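Local coordinates for protein lipase (PDB 1LGY) that hydrolyses the ester bonds of triglycerides and their partial glycerides, with strong preference for the 1 and 3 positions, releasing fatty acids, at residues Y77-G82 and I140-S145; I93-S98 and Q212-L217; G105-A110 and V180-F185; L170-V175 and I194-T199. All coordinates share one frame; numbering follows the deposited sequence.

Contact 1. Residues Y77-G82 and I140-S145; sequences YLVFRG and IVTGHS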
loop_
_atom_site.group_PDB
_atom_site.type_symbol
_atom_site.label_atom_id
_atom_site.label_comp_id
_atom_site.label_asym_id
_atom_site.label_seq_id
_atom_site.Cartn_x
_atom_site.Cartn_y
_atom_site.Cartn_z
ATOM N N TYR A 77 -6.305 -8.757 -7.176
ATOM C CA TYR A 77 -5.726 -7.525 -6.674
ATOM C C TYR A 77 -6.623 -6.903 -5.636
ATOM O O TYR A 77 -7.818 -6.869 -5.886
ATOM C CB TYR A 77 -5.561 -6.510 -7.801
ATOM C CG TYR A 77 -4.460 -6.827 -8.808
ATOM C CD1 TYR A 77 -3.139 -6.500 -8.503
ATOM C CD2 TYR A 77 -4.758 -7.422 -10.029
ATOM C CE1 TYR A 77 -2.115 -6.765 -9.400
ATOM C CE2 TYR A 77 -3.734 -7.681 -10.942
ATOM C CZ TYR A 77 -2.429 -7.351 -10.611
ATOM O OH TYR A 77 -1.413 -7.616 -11.488
ATOM N N LEU A 78 -6.122 -6.399 -4.507
ATOM C CA LEU A 78 -6.957 -5.716 -3.541
ATOM C C LEU A 78 -6.320 -4.327 -3.551
ATOM O O LEU A 78 -5.113 -4.236 -3.303
ATOM C CB LEU A 78 -6.785 -6.300 -2.210
ATOM C CG LEU A 78 -7.860 -6.374 -1.132
ATOM C CD1 LEU A 78 -7.089 -6.599 0.167
ATOM C CD2 LEU A 78 -8.765 -5.152 -1.057
ATOM N N VAL A 79 -7.048 -3.232 -3.874
ATOM C CA VAL A 79 -6.396 -1.932 -4.041
ATOM C C VAL A 79 -7.090 -0.945 -3.161
ATOM O O VAL A 79 -8.310 -0.905 -3.154
ATOM C CB VAL A 79 -6.486 -1.499 -5.536
ATOM C CG1 VAL A 79 -5.986 -0.081 -5.777
ATOM C CG2 VAL A 79 -5.629 -2.463 -6.353
ATOM N N PHE A 80 -6.352 -0.099 -2.459
ATOM C CA PHE A 80 -6.966 0.924 -1.600
ATOM C C PHE A 80 -6.507 2.342 -1.880
ATOM O O PHE A 80 -5.481 2.584 -2.508
ATOM C CB PHE A 80 -6.665 0.732 -0.129
ATOM C CG PHE A 80 -7.141 -0.550 0.510
ATOM C CD1 PHE A 80 -6.333 -1.672 0.448
ATOM C CD2 PHE A 80 -8.385 -0.594 1.155
ATOM C CE1 PHE A 80 -6.765 -2.853 1.029
ATOM C CE2 PHE A 80 -8.790 -1.794 1.731
ATOM C CZ PHE A 80 -7.987 -2.922 1.668
ATOM N N ARG A 81 -7.314 3.286 -1.362
ATOM C CA ARG A 81 -6.928 4.700 -1.297
ATOM C C ARG A 81 -7.745 5.382 -0.199
ATOM O O ARG A 81 -8.875 4.988 0.073
ATOM C CB ARG A 81 -7.220 5.458 -2.578
ATOM C CG ARG A 81 -8.694 5.631 -2.898
ATOM C CD ARG A 81 -8.863 6.684 -3.936
ATOM N NE ARG A 81 -10.221 7.131 -3.858
ATOM C CZ ARG A 81 -10.445 8.329 -3.356
ATOM N NH1 ARG A 81 -9.479 9.124 -2.930
ATOM N NH2 ARG A 81 -11.673 8.771 -3.282
ATOM N N GLY A 82 -7.159 6.352 0.502
ATOM C CA GLY A 82 -7.964 7.198 1.335
ATOM C C GLY A 82 -8.264 8.436 0.508
ATOM O O GLY A 82 -8.306 8.456 -0.729
ATOM N N ILE A 140 -2.427 -9.829 -4.760
ATOM C CA ILE A 140 -1.514 -8.703 -4.538
ATOM C C ILE A 140 -2.255 -7.580 -3.863
ATOM O O ILE A 140 -3.276 -7.227 -4.395
ATOM C CB ILE A 140 -0.964 -8.250 -5.856
ATOM C CG1 ILE A 140 -0.126 -9.461 -6.319
ATOM C CG2 ILE A 140 -0.261 -6.925 -5.772
ATOM C CD1 ILE A 140 0.782 -9.379 -7.543
ATOM N N VAL A 141 -1.827 -6.979 -2.744
ATOM C CA VAL A 141 -2.564 -5.885 -2.086
ATOM C C VAL A 141 -1.808 -4.617 -2.358
ATOM O O VAL A 141 -0.584 -4.626 -2.252
ATOM C CB VAL A 141 -2.642 -6.080 -0.576
ATOM C CG1 VAL A 141 -3.593 -5.052 -0.006
ATOM C CG2 VAL A 141 -3.114 -7.517 -0.251
ATOM N N THR A 142 -2.453 -3.520 -2.696
ATOM C CA THR A 142 -1.671 -2.342 -3.000
ATOM C C THR A 142 -2.381 -1.029 -2.773
ATOM O O THR A 142 -3.605 -0.986 -2.677
ATOM C CB THR A 142 -1.186 -2.473 -4.464
ATOM O OG1 THR A 142 -0.060 -1.622 -4.523
ATOM C CG2 THR A 142 -2.138 -2.044 -5.528
ATOM N N GLY A 143 -1.589 0.042 -2.660
ATOM C CA GLY A 143 -2.153 1.369 -2.539
ATOM C C GLY A 143 -1.093 2.455 -2.434
ATOM O O GLY A 143 0.084 2.220 -2.214
ATOM N N HIS A 144 -1.521 3.667 -2.647
ATOM C CA HIS A 144 -0.728 4.869 -2.458
ATOM C C HIS A 144 -1.284 5.605 -1.231
ATOM O O HIS A 144 -2.428 5.385 -0.803
ATOM C CB HIS A 144 -0.860 5.715 -3.710
ATOM C CG HIS A 144 -0.242 7.086 -3.635
ATOM N ND1 HIS A 144 -0.905 8.211 -3.526
ATOM C CD2 HIS A 144 1.089 7.373 -3.660
ATOM C CE1 HIS A 144 -0.042 9.182 -3.492
ATOM N NE2 HIS A 144 1.154 8.666 -3.572
ATOM N N SER A 145 -0.407 6.430 -0.655
ATOM C CA SER A 145 -0.681 7.332 0.439
ATOM C C SER A 145 -1.430 6.693 1.575
ATOM O O SER A 145 -0.964 5.667 2.049
ATOM C CB SER A 145 -1.435 8.499 -0.146
ATOM O OG SER A 145 -1.316 9.579 0.739
HETATM O O HOH W 1 -3.680 3.505 -4.508
HETATM O O HOH W 2 -4.897 7.187 -0.638
#
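The nucleophile elbow of this alpha/beta-hydrolase fold is approached along a parallel strand pair in which Ile-140 to Gly-143 lie beside Tyr-77 to Phe-80. Three backbone bonds hold the pair: Leu-78 N donates to Ile-140 O, Thr-142 N to Leu-78 O at 2.8 Å, and Phe-80 N to Thr-142 O. Between Leu-78 and Val-141 the branches run alongside each other, CD1 meeting CG1 at 3.8 Å, and the Phe-80 ring turns an edge to that same Val-141 methyl, 4.0 Å from its CE1. Val-141 owes this double role to CG1 being anti to the backbone N (chi1 -171°). On the other face, Val-79 CG2 touches Thr-142 CG2 at 3.6 Å, while Tyr-77 lays CD1 against Ile-140 CB. The beta-branched Val-79, Ile-140, Val-141 and Thr-142 suit these extended, buried positions. At Gly-143 a beta carbon would clash with Phe-80 O, so glycine fits there. Beyond it water takes over: one molecule donates to Phe-80 O at 2.8 Å and accepts from His-144 N, and another links Gly-82 N to His-144 O. The strands thus part just before Ser-145, the inferred nucleophile, whose positive phi (48°) marks the strained turn; its OG bonds His-257 NE2. His-144 stacks on the His-257 ring and bonds Tyr-28 OH through ND1. Thr-142 OG1 is satisfied by Phe-173 O of the next strand. Helix 11-26 covers the face bearing Tyr-77, Val-79 and Ile-140, whereas helix 146-161 packs on Leu-78, Phe-80 and Val-141.

Contact 2. Residues I93-S98 and Q212-L217; sequences IVFNFS and QSFGFL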
loop_
_atom_site.group_PDB
_atom_site.type_symbol
_atom_site.label_atom_id
_atom_site.label_comp_id
_atom_site.label_asym_id
_atom_site.label_seq_id
_atom_site.Cartn_x
_atom_site.Cartn_y
_atom_site.Cartn_z
ATOM N N ILE A 93 -3.875 15.142 11.174
ATOM C CA ILE A 93 -3.770 13.755 11.652
ATOM C C ILE A 93 -3.579 13.718 13.181
ATOM O O ILE A 93 -3.314 14.762 13.776
ATOM C CB ILE A 93 -2.605 13.148 10.792
ATOM C CG1 ILE A 93 -2.385 11.666 11.011
ATOM C CG2 ILE A 93 -1.359 13.875 11.181
ATOM C CD1 ILE A 93 -1.358 11.162 9.998
ATOM N N VAL A 94 -3.800 12.616 13.902
ATOM C CA VAL A 94 -3.460 12.555 15.331
ATOM C C VAL A 94 -2.443 11.427 15.456
ATOM O O VAL A 94 -2.692 10.356 14.913
ATOM C CB VAL A 94 -4.665 12.219 16.196
ATOM C CG1 VAL A 94 -4.274 12.274 17.644
ATOM C CG2 VAL A 94 -5.737 13.246 16.026
ATOM N N PHE A 95 -1.300 11.602 16.130
ATOM C CA PHE A 95 -0.309 10.549 16.208
ATOM C C PHE A 95 -0.496 9.803 17.522
ATOM O O PHE A 95 0.399 9.716 18.368
ATOM C CB PHE A 95 1.086 11.094 16.178
ATOM C CG PHE A 95 1.465 11.995 15.009
ATOM C CD1 PHE A 95 0.975 11.770 13.707
ATOM C CD2 PHE A 95 2.345 13.049 15.255
ATOM C CE1 PHE A 95 1.388 12.619 12.676
ATOM C CE2 PHE A 95 2.753 13.884 14.220
ATOM C CZ PHE A 95 2.276 13.673 12.926
ATOM N N ASN A 96 -1.698 9.251 17.695
ATOM C CA ASN A 96 -2.003 8.420 18.814
ATOM C C ASN A 96 -2.191 6.952 18.411
ATOM O O ASN A 96 -2.375 6.637 17.246
ATOM C CB ASN A 96 -3.232 8.933 19.456
ATOM C CG ASN A 96 -4.487 8.856 18.621
ATOM O OD1 ASN A 96 -5.562 8.725 19.197
ATOM N ND2 ASN A 96 -4.474 8.941 17.292
ATOM N N PHE A 97 -2.175 6.009 19.350
ATOM C CA PHE A 97 -2.220 4.592 19.028
ATOM C C PHE A 97 -3.443 3.844 19.497
ATOM O O PHE A 97 -4.141 4.291 20.402
ATOM C CB PHE A 97 -1.064 3.882 19.652
ATOM C CG PHE A 97 0.323 4.068 19.074
ATOM C CD1 PHE A 97 0.700 3.288 17.980
ATOM C CD2 PHE A 97 1.222 4.947 19.665
ATOM C CE1 PHE A 97 1.989 3.378 17.461
ATOM C CE2 PHE A 97 2.496 5.035 19.156
ATOM C CZ PHE A 97 2.876 4.256 18.062
ATOM N N SER A 98 -3.685 2.677 18.889
ATOM C CA SER A 98 -4.664 1.683 19.354
ATOM C C SER A 98 -3.904 0.361 19.458
ATOM O O SER A 98 -2.845 0.149 18.853
ATOM C CB SER A 98 -5.792 1.396 18.388
ATOM O OG SER A 98 -6.747 2.449 18.329
ATOM N N GLN A 212 9.305 8.946 13.987
ATOM C CA GLN A 212 9.851 7.999 14.969
ATOM C C GLN A 212 9.878 8.574 16.389
ATOM O O GLN A 212 9.900 7.813 17.361
ATOM C CB GLN A 212 11.251 7.594 14.629
ATOM C CG GLN A 212 11.224 6.870 13.316
ATOM C CD GLN A 212 12.398 5.977 13.000
ATOM O OE1 GLN A 212 12.320 5.111 12.120
ATOM N NE2 GLN A 212 13.525 6.111 13.674
ATOM N N SER A 213 9.849 9.907 16.569
ATOM C CA SER A 213 9.841 10.430 17.909
ATOM C C SER A 213 8.577 10.023 18.637
ATOM O O SER A 213 8.659 9.751 19.830
ATOM C CB SER A 213 10.009 11.944 17.859
ATOM O OG SER A 213 8.946 12.571 17.203
ATOM N N PHE A 214 7.466 9.832 17.930
ATOM C CA PHE A 214 6.212 9.354 18.507
ATOM C C PHE A 214 6.039 7.861 18.701
ATOM O O PHE A 214 5.005 7.386 19.187
ATOM C CB PHE A 214 5.046 9.855 17.669
ATOM C CG PHE A 214 4.707 11.307 17.981
ATOM C CD1 PHE A 214 5.517 12.335 17.498
ATOM C CD2 PHE A 214 3.598 11.594 18.797
ATOM C CE1 PHE A 214 5.209 13.654 17.841
ATOM C CE2 PHE A 214 3.300 12.921 19.142
ATOM C CZ PHE A 214 4.108 13.952 18.663
ATOM N N GLY A 215 7.053 7.125 18.265
ATOM C CA GLY A 215 7.191 5.698 18.481
ATOM C C GLY A 215 6.867 4.847 17.259
ATOM O O GLY A 215 6.733 3.623 17.379
ATOM N N PHE A 216 6.719 5.403 16.071
ATOM C CA PHE A 216 6.292 4.627 14.903
ATOM C C PHE A 216 7.445 4.094 14.104
ATOM O O PHE A 216 8.449 4.804 14.025
ATOM C CB PHE A 216 5.448 5.501 14.007
ATOM C CG PHE A 216 4.036 5.724 14.526
ATOM C CD1 PHE A 216 3.758 6.760 15.415
ATOM C CD2 PHE A 216 2.997 4.951 14.023
ATOM C CE1 PHE A 216 2.435 7.020 15.775
ATOM C CE2 PHE A 216 1.675 5.225 14.392
ATOM C CZ PHE A 216 1.400 6.263 15.266
ATOM N N LEU A 217 7.344 2.889 13.507
ATOM C CA LEU A 217 8.443 2.304 12.717
ATOM C C LEU A 217 7.912 1.512 11.525
ATOM O O LEU A 217 6.857 0.905 11.637
ATOM C CB LEU A 217 9.268 1.401 13.600
ATOM C CG LEU A 217 10.523 0.744 12.984
ATOM C CD1 LEU A 217 11.690 1.728 12.784
ATOM C CD2 LEU A 217 10.915 -0.355 13.906
#
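Gly-215, whose N donates to Gln-212 O at 3.1 Å, presents its own O near the edge of the Phe-97 ring. The carbonyl oxygen of Phe-214 lies at the same rim, 3.4 Å from Phe-97 CE2 and near the ring plane, an approach consistent with a weak attraction to the ring hydrogens. The partner segment bends in an inverse gamma turn centred on Phe-95, and the two loops join through a small cluster of four phenylalanines near the surface. Segment 93-98 follows helix 87-91, which probably corresponds to the lid helix of related fungal lipases. Gly-215 continues its turn with a positive phi (104°), a conformation suited to a residue without a beta carbon. Two kinds of aromatic contact fill the rest. Phe-97 and Phe-216 reach toward each other tip to tip and overlap as an offset stack, with planes 16° apart and centroids separated by 4.2 Å. CZ of Phe-97 stands over the centre of the Phe-216 ring. Flat rings suit this place because each offers a broad face as well as an edge that tolerates carbonyl oxygens; the Phe-216 edge lies near Phe-95 O and Asn-96 O. Phe-216 is buried, with Pro-210 and His-109 also packed on it, and Phe-95 rests on Val-209, Pro-210 and Pro-211. The second pair is T-shaped, its planes at 70°: the edge of Phe-95 points into the face of Phe-214, CD2 standing 3.7 Å above the middle of that ring, while Phe-95 CB touches Phe-214 CD2.

Contact 3. Residues G105-A110 and V180-F185; sequences GAKVHA and VGNPTF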
loop_
_atom_site.group_PDB
_atom_site.type_symbol
_atom_site.label_atom_id
_atom_site.label_comp_id
_atom_site.label_asym_id
_atom_site.label_seq_id
_atom_site.Cartn_x
_atom_site.Cartn_y
_atom_site.Cartn_z
ATOM N N GLY A 105 1.792 -6.884 22.549
ATOM C CA GLY A 105 2.804 -5.857 22.505
ATOM C C GLY A 105 2.683 -4.913 21.316
ATOM O O GLY A 105 3.371 -3.879 21.269
ATOM N N ALA A 106 1.853 -5.227 20.318
ATOM C CA ALA A 106 1.712 -4.383 19.130
ATOM C C ALA A 106 0.618 -3.333 19.264
ATOM O O ALA A 106 -0.375 -3.526 19.976
ATOM C CB ALA A 106 1.386 -5.263 17.959
ATOM N N LYS A 107 0.827 -2.211 18.565
ATOM C CA LYS A 107 -0.087 -1.078 18.495
ATOM C C LYS A 107 0.025 -0.424 17.132
ATOM O O LYS A 107 1.106 -0.207 16.611
ATOM C CB LYS A 107 0.242 -0.010 19.491
ATOM C CG LYS A 107 0.126 -0.431 20.946
ATOM C CD LYS A 107 0.493 0.798 21.741
ATOM C CE LYS A 107 0.723 0.393 23.179
ATOM N NZ LYS A 107 -0.518 0.102 23.878
ATOM N N VAL A 108 -1.069 -0.078 16.499
ATOM C CA VAL A 108 -1.054 0.567 15.195
ATOM C C VAL A 108 -1.703 1.942 15.336
ATOM O O VAL A 108 -2.388 2.192 16.325
ATOM C CB VAL A 108 -1.841 -0.301 14.177
ATOM C CG1 VAL A 108 -1.117 -1.617 13.944
ATOM C CG2 VAL A 108 -3.222 -0.631 14.716
ATOM N N HIS A 109 -1.576 2.827 14.346
ATOM C CA HIS A 109 -2.192 4.134 14.371
ATOM C C HIS A 109 -3.660 3.956 14.601
ATOM O O HIS A 109 -4.291 3.113 13.993
ATOM C CB HIS A 109 -1.945 4.812 13.050
ATOM C CG HIS A 109 -2.465 6.237 12.926
ATOM N ND1 HIS A 109 -1.843 7.384 13.150
ATOM C CD2 HIS A 109 -3.695 6.567 12.466
ATOM C CE1 HIS A 109 -2.638 8.375 12.839
ATOM N NE2 HIS A 109 -3.754 7.854 12.426
ATOM N N ALA A 110 -4.189 4.666 15.567
ATOM C CA ALA A 110 -5.615 4.653 15.840
ATOM C C ALA A 110 -6.571 5.027 14.709
ATOM O O ALA A 110 -7.603 4.376 14.597
ATOM C CB ALA A 110 -5.928 5.589 16.990
ATOM N N VAL A 180 2.585 2.915 10.132
ATOM C CA VAL A 180 1.367 2.363 10.675
ATOM C C VAL A 180 1.506 1.901 12.115
ATOM O O VAL A 180 0.546 1.968 12.863
ATOM C CB VAL A 180 0.951 1.201 9.774
ATOM C CG1 VAL A 180 -0.347 0.611 10.286
ATOM C CG2 VAL A 180 0.642 1.669 8.349
ATOM N N GLY A 181 2.645 1.433 12.578
ATOM C CA GLY A 181 2.640 0.861 13.917
ATOM C C GLY A 181 3.936 1.082 14.636
ATOM O O GLY A 181 4.880 1.578 14.062
ATOM N N ASN A 182 3.924 0.674 15.903
ATOM C CA ASN A 182 5.048 0.745 16.830
ATOM C C ASN A 182 6.122 -0.323 16.553
ATOM O O ASN A 182 5.903 -1.146 15.660
ATOM C CB ASN A 182 4.455 0.606 18.237
ATOM C CG ASN A 182 4.057 -0.829 18.562
ATOM O OD1 ASN A 182 4.272 -1.317 19.667
ATOM N ND2 ASN A 182 3.497 -1.593 17.635
ATOM N N PRO A 183 7.294 -0.405 17.209
ATOM C CA PRO A 183 8.291 -1.406 16.855
ATOM C C PRO A 183 7.858 -2.857 16.937
ATOM O O PRO A 183 8.222 -3.610 16.033
ATOM C CB PRO A 183 9.455 -1.062 17.756
ATOM C CG PRO A 183 9.304 0.435 18.014
ATOM C CD PRO A 183 7.835 0.561 18.178
ATOM N N THR A 184 7.090 -3.284 17.970
ATOM C CA THR A 184 6.612 -4.656 18.039
ATOM C C THR A 184 5.756 -4.973 16.835
ATOM O O THR A 184 5.759 -6.108 16.380
ATOM C CB THR A 184 5.760 -4.927 19.311
ATOM O OG1 THR A 184 6.607 -4.788 20.476
ATOM C CG2 THR A 184 5.104 -6.310 19.260
ATOM N N PHE A 185 4.973 -4.046 16.268
ATOM C CA PHE A 185 4.135 -4.390 15.126
ATOM C C PHE A 185 5.058 -4.565 13.951
ATOM O O PHE A 185 4.894 -5.506 13.203
ATOM C CB PHE A 185 3.109 -3.280 14.856
ATOM C CG PHE A 185 2.423 -3.295 13.507
ATOM C CD1 PHE A 185 1.328 -4.104 13.281
ATOM C CD2 PHE A 185 2.917 -2.473 12.463
ATOM C CE1 PHE A 185 0.708 -4.118 12.020
ATOM C CE2 PHE A 185 2.296 -2.494 11.221
ATOM C CZ PHE A 185 1.193 -3.318 11.000
#
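Val-108 crosses the Phe-185 ring obliquely, setting its CG1 methyl over one face in a CH-pi contact 3.8 Å from the centroid, shifted toward CD1 and CE1. The ring is brought beneath the methyl because Phe-185 CG is anti to the backbone N (chi1 164°). Its CB also meets Ala-106 CB at 4.1 Å, the small alanine allowing the helix backbone to come near. Val-108 CB lies 4.3 Å from Val-180 CG1, and both valines rest on Leu-153 of helix 146-161; Tyr-100 meets the Phe-185 ring edge-to-face. The backbones join in a single bridge between strand 107-109, half of a hairpin with strand 97-99, and the loop leading into helix 183-192. Asn-182 N donates to Lys-107 O at 3.0 Å, and His-109 N to Val-180 O at 2.7 Å, flanking Gly-181, whose CA lies 3.9 Å from Val-108 CA. A beta carbon on Gly-181 would clash with the Phe-185 ring, so glycine suits this place. Asn-182 holds the N-cap position of helix 183-192, a common place for asparagine, and His-109 that of helix 110-133. Thr-184 lays CG2 against Ala-106 N at 3.6 Å, while Lys-107 sends its amino group to a salt bridge with Asp-99.

Contact 4. Residues L170-V175 and I194-T199; sequences LSIFTV and IPFQRT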
loop_
_atom_site.group_PDB
_atom_site.type_symbol
_atom_site.label_atom_id
_atom_site.label_comp_id
_atom_site.label_asym_id
_atom_site.label_seq_id
_atom_site.Cartn_x
_atom_site.Cartn_y
_atom_site.Cartn_z
ATOM N N LEU A 170 0.577 -14.430 -1.025
ATOM C CA LEU A 170 0.183 -13.111 -0.569
ATOM C C LEU A 170 1.422 -12.248 -0.686
ATOM O O LEU A 170 2.520 -12.575 -0.248
ATOM C CB LEU A 170 -0.283 -13.096 0.871
ATOM C CG LEU A 170 -0.782 -11.749 1.405
ATOM C CD1 LEU A 170 -1.962 -11.215 0.618
ATOM C CD2 LEU A 170 -1.211 -11.957 2.823
ATOM N N SER A 171 1.206 -11.144 -1.394
ATOM C CA SER A 171 2.215 -10.127 -1.596
ATOM C C SER A 171 1.677 -8.738 -1.240
ATOM O O SER A 171 0.475 -8.558 -1.343
ATOM C CB SER A 171 2.609 -10.195 -3.022
ATOM O OG SER A 171 3.974 -10.502 -2.947
ATOM N N ILE A 172 2.437 -7.713 -0.845
ATOM C CA ILE A 172 1.907 -6.400 -0.463
ATOM C C ILE A 172 2.815 -5.383 -1.110
ATOM O O ILE A 172 4.017 -5.532 -0.946
ATOM C CB ILE A 172 1.973 -6.045 1.057
ATOM C CG1 ILE A 172 1.179 -6.963 1.915
ATOM C CG2 ILE A 172 1.304 -4.682 1.263
ATOM C CD1 ILE A 172 1.584 -6.834 3.377
ATOM N N PHE A 173 2.294 -4.330 -1.772
ATOM C CA PHE A 173 3.126 -3.297 -2.383
ATOM C C PHE A 173 2.632 -1.917 -2.048
ATOM O O PHE A 173 1.434 -1.730 -2.211
ATOM C CB PHE A 173 3.104 -3.409 -3.876
ATOM C CG PHE A 173 4.029 -4.477 -4.409
ATOM C CD1 PHE A 173 3.633 -5.816 -4.423
ATOM C CD2 PHE A 173 5.250 -4.111 -4.958
ATOM C CE1 PHE A 173 4.469 -6.786 -4.997
ATOM C CE2 PHE A 173 6.073 -5.084 -5.524
ATOM C CZ PHE A 173 5.685 -6.413 -5.545
ATOM N N THR A 174 3.389 -0.938 -1.563
ATOM C CA THR A 174 2.798 0.387 -1.434
ATOM C C THR A 174 3.690 1.474 -2.008
ATOM O O THR A 174 4.900 1.344 -2.027
ATOM C CB THR A 174 2.482 0.760 0.076
ATOM O OG1 THR A 174 3.721 0.997 0.733
ATOM C CG2 THR A 174 1.765 -0.323 0.852
ATOM N N VAL A 175 3.161 2.548 -2.559
ATOM C CA VAL A 175 3.993 3.693 -2.918
ATOM C C VAL A 175 3.525 4.855 -2.020
ATOM O O VAL A 175 2.343 4.955 -1.835
ATOM C CB VAL A 175 3.856 4.128 -4.428
ATOM C CG1 VAL A 175 4.490 3.104 -5.324
ATOM C CG2 VAL A 175 2.416 4.259 -4.843
ATOM N N ILE A 194 5.598 -12.280 4.666
ATOM C CA ILE A 194 4.857 -11.766 3.526
ATOM C C ILE A 194 5.773 -10.748 2.863
ATOM O O ILE A 194 6.276 -9.865 3.559
ATOM C CB ILE A 194 3.579 -11.089 3.999
ATOM C CG1 ILE A 194 2.703 -12.075 4.730
ATOM C CG2 ILE A 194 2.858 -10.489 2.793
ATOM C CD1 ILE A 194 2.421 -13.346 3.904
ATOM N N PRO A 195 6.115 -10.808 1.576
ATOM C CA PRO A 195 6.874 -9.731 0.942
ATOM C C PRO A 195 6.144 -8.412 0.929
ATOM O O PRO A 195 5.006 -8.278 0.502
ATOM C CB PRO A 195 7.191 -10.240 -0.405
ATOM C CG PRO A 195 6.240 -11.365 -0.597
ATOM C CD PRO A 195 6.133 -12.003 0.767
ATOM N N PHE A 196 6.815 -7.435 1.498
ATOM C CA PHE A 196 6.321 -6.079 1.564
ATOM C C PHE A 196 7.389 -5.180 0.965
ATOM O O PHE A 196 8.523 -5.144 1.432
ATOM C CB PHE A 196 6.071 -5.812 3.030
ATOM C CG PHE A 196 5.544 -4.430 3.345
ATOM C CD1 PHE A 196 4.698 -3.780 2.484
ATOM C CD2 PHE A 196 5.932 -3.819 4.528
ATOM C CE1 PHE A 196 4.229 -2.503 2.807
ATOM C CE2 PHE A 196 5.479 -2.566 4.852
ATOM C CZ PHE A 196 4.632 -1.915 3.991
ATOM N N GLN A 197 7.018 -4.438 -0.059
ATOM C CA GLN A 197 7.899 -3.551 -0.764
ATOM C C GLN A 197 7.413 -2.117 -0.606
ATOM O O GLN A 197 6.411 -1.807 -1.244
ATOM C CB GLN A 197 7.880 -3.913 -2.214
ATOM C CG GLN A 197 8.408 -5.275 -2.596
ATOM C CD GLN A 197 9.915 -5.365 -2.485
ATOM O OE1 GLN A 197 10.645 -4.394 -2.732
ATOM N NE2 GLN A 197 10.387 -6.556 -2.103
ATOM N N ARG A 198 8.064 -1.215 0.174
ATOM C CA ARG A 198 7.651 0.154 0.304
ATOM C C ARG A 198 8.454 1.055 -0.623
ATOM O O ARG A 198 9.621 1.324 -0.332
ATOM C CB ARG A 198 7.862 0.730 1.705
ATOM C CG ARG A 198 7.414 -0.120 2.836
ATOM C CD ARG A 198 7.667 0.532 4.154
ATOM N NE ARG A 198 9.082 0.674 4.477
ATOM C CZ ARG A 198 9.696 1.876 4.448
ATOM N NH1 ARG A 198 9.016 2.980 4.102
ATOM N NH2 ARG A 198 10.976 2.010 4.836
ATOM N N THR A 199 7.904 1.516 -1.749
ATOM C CA THR A 199 8.595 2.494 -2.570
ATOM C C THR A 199 8.278 3.872 -2.016
ATOM O O THR A 199 7.163 4.104 -1.547
ATOM C CB THR A 199 8.156 2.491 -4.047
ATOM O OG1 THR A 199 8.541 1.266 -4.640
ATOM C CG2 THR A 199 8.850 3.601 -4.848
HETATM O O HOH W 3 5.588 3.055 0.406
#
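Backbone bonding comes first where Ile-172 to Val-175 pair in parallel with Phe-196 to Thr-199, the two strands of a beta-alpha-beta unit whose connecting helix is 183-192. Ile-172 N donates to Pro-195 O at 3.0 Å, Thr-174 N to Gln-197 O, and Thr-199 N to Thr-174 O at 3.0 Å; the bond from Gln-197 N to Ile-172 O is weak. Pro-195 has no N-H to offer, and its CD instead lies 3.8 Å from Leu-170 O, just before regular pairing starts.

Apolar contacts carry the face toward helix 146-161. Ile-172 puts CG2 against Phe-196 CD1 at 3.7 Å, and Thr-174 CG2 meets the edge of the same ring at CE1. The ring swings under both because Phe-196 CG is anti to the backbone N (chi1 180°). Ile-194 extends this layer with CG2 across Ile-172 CD1 and CD1 against Leu-170 CD2. On the face toward helix 11-26, Phe-173 lies alongside Gln-197, whose CG comes 3.7 Å from CE2 before its bent chain carries the amide away. Val-175 CG1 likewise touches Thr-199 CB.

Polar side-chain contacts gather at the carboxyl end. Thr-174 OG1 stands between its backbone N and carbonyl carbon (chi1 72°), where it bonds a water at 2.8 Å; that water donates to Thr-199 O. Thr-199 OG1 bonds Ser-223 OG on the next strand. The water and the Thr-174 and Thr-199 hydroxyls thus gather at the end nearer the catalytic residues, where these bonds satisfy them inside a buried sheet.

Contacts 1 and 4 lie in the core and share the central sheet, where strands 138-144 and 170-175 are neighbours; both rest on repeating backbone bonds with apolar and aromatic side chains on both faces, and each brings in water toward its carboxyl end. The centres of contacts 2 and 3 lie about 18 and 17 Å from the centre of the chain; the two meet through the hairpin of strands 97-99 and 107-109 and a backbone hydrogen bond between Leu-217 and Gly-181. There regular pairing gives way: contact 3, mostly buried, keeps one bridge, whereas contact 2, at the surface, relies on phenylalanine rings. Helix 183-192 begins in contact 3 and connects the strands of contact 4.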